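Phthiocerol/phenolphthiocerol synthesis polyketide synthase type I PpsC (PDB 5NJI) probably dehydrates beta-hydroxyacyl intermediates through its dehydratase domain during phthiocerol and phenolphthiocerol assembly, a domain caught here with a bound dodecenoyl-CoA. Local coordinates at residues Ser285-Val297 with Pro306-Leu318. The protein carries 1 engineered substitution. Residues are numbered along the deposited sequence; the frame is centred on the assembly and turned at random.
Sequences SLAAAGDRLVGEV and PLLVVDEVEMAVL
Leu293, Gly295 and Val297 pair with Met315, Val313 and Val310 in an antiparallel beta hairpin of the double hot-dog fold expected of a polyketide synthase dehydratase. Each couple exchanges two backbone hydrogen bonds, and between the last two pairs Glu296 faces both Asp311 and Glu312, a beta bulge at the corner that the longer strand turns at Asp311. The tight side is the face carrying Leu293, Val297, Val310, Val313 and Met315, over which helices 226-234 and 240-246 pack. Here the valines of the last pair, Val297 and Val310, run alongside each other, with CG2 of Val297 3.6 Å from CG2 of Val310. Val313 turns CG1 into the slot between its own N and carbonyl carbon (chi1 50°), pressing that methyl to 3.4 Å from Gly295 O above a partner that has no side chain. Met315 bends at its last torsion (-75°) and reaches past Leu293 to the next strand; its CE meets CD1 of Leu286 at 3.4 Å, closer than carbons usually come.

The other face, with Val294, Glu312 and Glu314, is more polar and more open. At its bulged end Glu296 lays CG 3.2 Å from Val310 O, while a water donates to both Glu296 OE2 and Asp311 OD1 and so links two carboxylates that would otherwise probably repel; OD2 of Asp311 is taken by His271. Toward the turn at Ala289-Arg292, a second water connects Asp291 O to Val317 N. Arg292, which also touches the bound acyl-CoA, forms a salt bridge with Glu314 that may help orient it: NH1 donates to OE2 at 2.8 Å, with OE2 in the guanidinium plane but NH1 arriving from above the carboxylate plane.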
loop_
_atom_site.group_PDB
_atom_site.type_symbol
_atom_site.label_atom_id
_atom_site.label_comp_id
_atom_site.label_asym_id
_atom_site.label_seq_id
_atom_site.Cartn_x
_atom_site.Cartn_y
_atom_site.Cartn_z
ATOM N N SER A 285 3.286 8.815 -11.816
ATOM C CA SER A 285 2.842 10.112 -12.302
ATOM C C SER A 285 1.826 10.676 -11.325
ATOM O O SER A 285 1.039 9.937 -10.727
ATOM C CB SER A 285 2.237 10.024 -13.719
ATOM O OG SER A 285 1.117 9.168 -13.745
ATOM N N LEU A 286 1.861 11.995 -11.163
ATOM C CA LEU A 286 1.034 12.690 -10.194
ATOM C C LEU A 286 0.471 13.950 -10.826
ATOM O O LEU A 286 1.184 14.659 -11.545
ATOM C CB LEU A 286 1.856 13.035 -8.958
ATOM C CG LEU A 286 1.160 13.538 -7.695
ATOM C CD1 LEU A 286 0.363 12.429 -7.040
ATOM C CD2 LEU A 286 2.174 14.049 -6.731
ATOM N N ALA A 287 -0.819 14.199 -10.590
ATOM C CA ALA A 287 -1.513 15.386 -11.065
ATOM C C ALA A 287 -2.324 15.996 -9.925
ATOM O O ALA A 287 -2.797 15.293 -9.023
ATOM C CB ALA A 287 -2.449 15.050 -12.249
ATOM N N ALA A 288 -2.464 17.318 -9.951
ATOM C CA ALA A 288 -3.373 17.996 -9.043
ATOM C C ALA A 288 -4.822 17.740 -9.432
ATOM O O ALA A 288 -5.167 17.657 -10.620
ATOM C CB ALA A 288 -3.098 19.502 -9.033
ATOM N N ALA A 289 -5.674 17.642 -8.415
ATOM C CA ALA A 289 -7.116 17.483 -8.564
ATOM C C ALA A 289 -7.731 18.433 -7.533
ATOM O O ALA A 289 -8.097 18.051 -6.422
ATOM C CB ALA A 289 -7.559 16.037 -8.365
ATOM N N GLY A 290 -7.804 19.704 -7.896
ATOM C CA GLY A 290 -8.219 20.704 -6.930
ATOM C C GLY A 290 -7.241 20.743 -5.769
ATOM O O GLY A 290 -6.026 20.902 -5.953
ATOM N N ASP A 291 -7.767 20.557 -4.562
ATOM C CA ASP A 291 -6.955 20.592 -3.354
ATOM C C ASP A 291 -6.328 19.248 -3.046
ATOM O O ASP A 291 -5.602 19.130 -2.058
ATOM C CB ASP A 291 -7.792 21.046 -2.151
ATOM C CG ASP A 291 -8.924 20.097 -1.826
ATOM O OD1 ASP A 291 -9.342 19.317 -2.716
ATOM O OD2 ASP A 291 -9.412 20.147 -0.676
ATOM N N ARG A 292 -6.588 18.243 -3.864
ATOM C CA ARG A 292 -6.029 16.917 -3.677
ATOM C C ARG A 292 -5.040 16.611 -4.789
ATOM O O ARG A 292 -4.872 17.385 -5.737
ATOM C CB ARG A 292 -7.149 15.882 -3.629
ATOM C CG ARG A 292 -8.019 16.072 -2.405
ATOM C CD ARG A 292 -8.700 14.813 -1.959
ATOM N NE ARG A 292 -9.147 14.960 -0.579
ATOM C CZ ARG A 292 -9.914 14.090 0.054
ATOM N NH1 ARG A 292 -10.336 13.002 -0.570
ATOM N NH2 ARG A 292 -10.260 14.318 1.313
ATOM N N LEU A 293 -4.357 15.476 -4.643
ATOM C CA LEU A 293 -3.424 14.969 -5.639
ATOM C C LEU A 293 -3.853 13.569 -6.044
ATOM O O LEU A 293 -4.348 12.805 -5.206
ATOM C CB LEU A 293 -1.995 14.945 -5.084
ATOM C CG LEU A 293 -1.500 16.285 -4.549
ATOM C CD1 LEU A 293 -0.278 16.048 -3.677
ATOM C CD2 LEU A 293 -1.170 17.248 -5.670
ATOM N N VAL A 294 -3.706 13.244 -7.328
ATOM C CA VAL A 294 -4.069 11.925 -7.846
ATOM C C VAL A 294 -2.894 11.360 -8.631
ATOM O O VAL A 294 -2.404 11.983 -9.581
ATOM C CB VAL A 294 -5.330 11.960 -8.727
ATOM C CG1 VAL A 294 -5.596 10.592 -9.325
ATOM C CG2 VAL A 294 -6.526 12.402 -7.898
ATOM N N GLY A 295 -2.460 10.155 -8.254
ATOM C CA GLY A 295 -1.316 9.532 -8.867
ATOM C C GLY A 295 -1.656 8.179 -9.466
ATOM O O GLY A 295 -2.741 7.613 -9.265
ATOM N N GLU A 296 -0.679 7.654 -10.189
ATOM C CA GLU A 296 -0.747 6.353 -10.835
ATOM C C GLU A 296 0.659 5.781 -10.756
ATOM O O GLU A 296 1.621 6.521 -10.972
ATOM C CB GLU A 296 -1.215 6.476 -12.303
ATOM C CG GLU A 296 -1.628 5.179 -12.965
ATOM C CD GLU A 296 -0.457 4.409 -13.547
ATOM O OE1 GLU A 296 0.582 5.035 -13.846
ATOM O OE2 GLU A 296 -0.581 3.175 -13.710
ATOM N N VAL A 297 0.793 4.498 -10.392
ATOM C CA VAL A 297 2.111 3.862 -10.302
ATOM C C VAL A 297 2.085 2.482 -10.949
ATOM O O VAL A 297 1.104 1.740 -10.836
ATOM C CB VAL A 297 2.632 3.757 -8.852
ATOM C CG1 VAL A 297 2.597 5.117 -8.142
ATOM C CG2 VAL A 297 1.857 2.758 -8.055
ATOM N N PRO A 306 4.729 -6.100 -15.761
ATOM C CA PRO A 306 4.026 -5.399 -14.675
ATOM C C PRO A 306 3.620 -6.368 -13.580
ATOM O O PRO A 306 3.032 -7.418 -13.836
ATOM C CB PRO A 306 2.807 -4.786 -15.376
ATOM C CG PRO A 306 3.166 -4.753 -16.821
ATOM C CD PRO A 306 4.050 -5.922 -17.055
ATOM N N LEU A 307 3.957 -6.005 -12.350
ATOM C CA LEU A 307 3.605 -6.787 -11.184
ATOM C C LEU A 307 2.510 -6.128 -10.378
ATOM O O LEU A 307 1.676 -6.817 -9.792
ATOM C CB LEU A 307 4.831 -6.965 -10.277
ATOM C CG LEU A 307 6.064 -7.591 -10.919
ATOM C CD1 LEU A 307 7.241 -7.534 -9.951
ATOM C CD2 LEU A 307 5.760 -9.022 -11.310
ATOM N N LEU A 308 2.553 -4.802 -10.296
ATOM C CA LEU A 308 1.591 -4.010 -9.541
ATOM C C LEU A 308 1.213 -2.814 -10.395
ATOM O O LEU A 308 2.095 -2.095 -10.881
ATOM C CB LEU A 308 2.181 -3.524 -8.208
ATOM C CG LEU A 308 1.299 -2.594 -7.392
ATOM C CD1 LEU A 308 0.150 -3.361 -6.810
ATOM C CD2 LEU A 308 2.115 -1.934 -6.298
ATOM N N VAL A 309 -0.077 -2.583 -10.591
ATOM C CA VAL A 309 -0.544 -1.366 -11.240
ATOM C C VAL A 309 -1.571 -0.747 -10.316
ATOM O O VAL A 309 -2.571 -1.396 -9.996
ATOM C CB VAL A 309 -1.169 -1.636 -12.620
ATOM C CG1 VAL A 309 -1.772 -0.365 -13.208
ATOM C CG2 VAL A 309 -0.137 -2.226 -13.554
ATOM N N VAL A 310 -1.333 0.492 -9.882
ATOM C CA VAL A 310 -2.321 1.258 -9.126
ATOM C C VAL A 310 -2.884 2.331 -10.046
ATOM O O VAL A 310 -2.177 3.285 -10.402
ATOM C CB VAL A 310 -1.712 1.884 -7.866
ATOM C CG1 VAL A 310 -2.784 2.621 -7.079
ATOM C CG2 VAL A 310 -1.060 0.832 -7.032
ATOM N N ASP A 311 -4.169 2.198 -10.415
ATOM C CA ASP A 311 -4.778 3.125 -11.371
ATOM C C ASP A 311 -4.939 4.524 -10.784
ATOM O O ASP A 311 -4.713 5.524 -11.478
ATOM C CB ASP A 311 -6.153 2.606 -11.824
ATOM C CG ASP A 311 -6.101 1.325 -12.664
ATOM O OD1 ASP A 311 -5.052 0.966 -13.239
ATOM O OD2 ASP A 311 -7.172 0.684 -12.775
ATOM N N GLU A 312 -5.399 4.624 -9.533
ATOM C CA GLU A 312 -5.540 5.903 -8.855
ATOM C C GLU A 312 -5.092 5.792 -7.415
ATOM O O GLU A 312 -5.571 4.925 -6.675
ATOM C CB GLU A 312 -6.991 6.406 -8.853
ATOM C CG GLU A 312 -7.557 6.671 -10.225
ATOM C CD GLU A 312 -9.022 7.094 -10.179
ATOM O OE1 GLU A 312 -9.587 7.172 -9.068
ATOM O OE2 GLU A 312 -9.605 7.349 -11.251
ATOM N N VAL A 313 -4.228 6.702 -7.006
ATOM C CA VAL A 313 -3.956 6.917 -5.596
ATOM C C VAL A 313 -4.287 8.374 -5.319
ATOM O O VAL A 313 -3.650 9.288 -5.862
ATOM C CB VAL A 313 -2.515 6.562 -5.198
ATOM C CG1 VAL A 313 -1.524 7.201 -6.099
ATOM C CG2 VAL A 313 -2.239 6.935 -3.718
ATOM N N GLU A 314 -5.299 8.586 -4.503
ATOM C CA GLU A 314 -5.776 9.919 -4.170
ATOM C C GLU A 314 -5.191 10.329 -2.831
ATOM O O GLU A 314 -5.290 9.576 -1.859
ATOM C CB GLU A 314 -7.300 9.926 -4.112
ATOM C CG GLU A 314 -7.925 11.227 -3.699
ATOM C CD GLU A 314 -9.444 11.133 -3.750
ATOM O OE1 GLU A 314 -9.962 10.190 -4.391
ATOM O OE2 GLU A 314 -10.106 12.010 -3.170
ATOM N N MET A 315 -4.549 11.495 -2.785
ATOM C CA MET A 315 -3.872 11.954 -1.588
ATOM C C MET A 315 -4.434 13.287 -1.116
ATOM O O MET A 315 -4.803 14.148 -1.918
ATOM C CB MET A 315 -2.372 12.039 -1.842
ATOM C CG MET A 315 -1.865 10.664 -2.257
ATOM S SD MET A 315 -0.119 10.486 -2.261
ATOM C CE MET A 315 0.233 11.395 -3.761
ATOM N N ALA A 316 -4.542 13.411 0.195
ATOM C CA ALA A 316 -4.920 14.648 0.849
ATOM C C ALA A 316 -3.672 15.380 1.312
ATOM O O ALA A 316 -2.647 14.769 1.627
ATOM C CB ALA A 316 -5.827 14.368 2.039
ATOM N N VAL A 317 -3.749 16.703 1.314
ATOM C CA VAL A 317 -2.609 17.542 1.646
ATOM C C VAL A 317 -2.911 18.204 2.977
ATOM O O VAL A 317 -3.846 19.006 3.083
ATOM C CB VAL A 317 -2.330 18.583 0.550
ATOM C CG1 VAL A 317 -1.082 19.394 0.885
ATOM C CG2 VAL A 317 -2.173 17.902 -0.808
ATOM N N LEU A 318 -2.133 17.853 3.989
ATOM C CA LEU A 318 -2.344 18.355 5.333
ATOM C C LEU A 318 -1.197 19.295 5.712
ATOM O O LEU A 318 -1.422 20.368 6.260
ATOM C CB LEU A 318 -2.443 17.188 6.317
ATOM C CG LEU A 318 -3.103 15.917 5.774
ATOM C CD1 LEU A 318 -3.103 14.819 6.817
ATOM C CD2 LEU A 318 -4.520 16.184 5.288
HETATM O O HOH W 1 -6.128 17.962 0.403
HETATM O O HOH W 2 -3.426 2.173 -14.814
#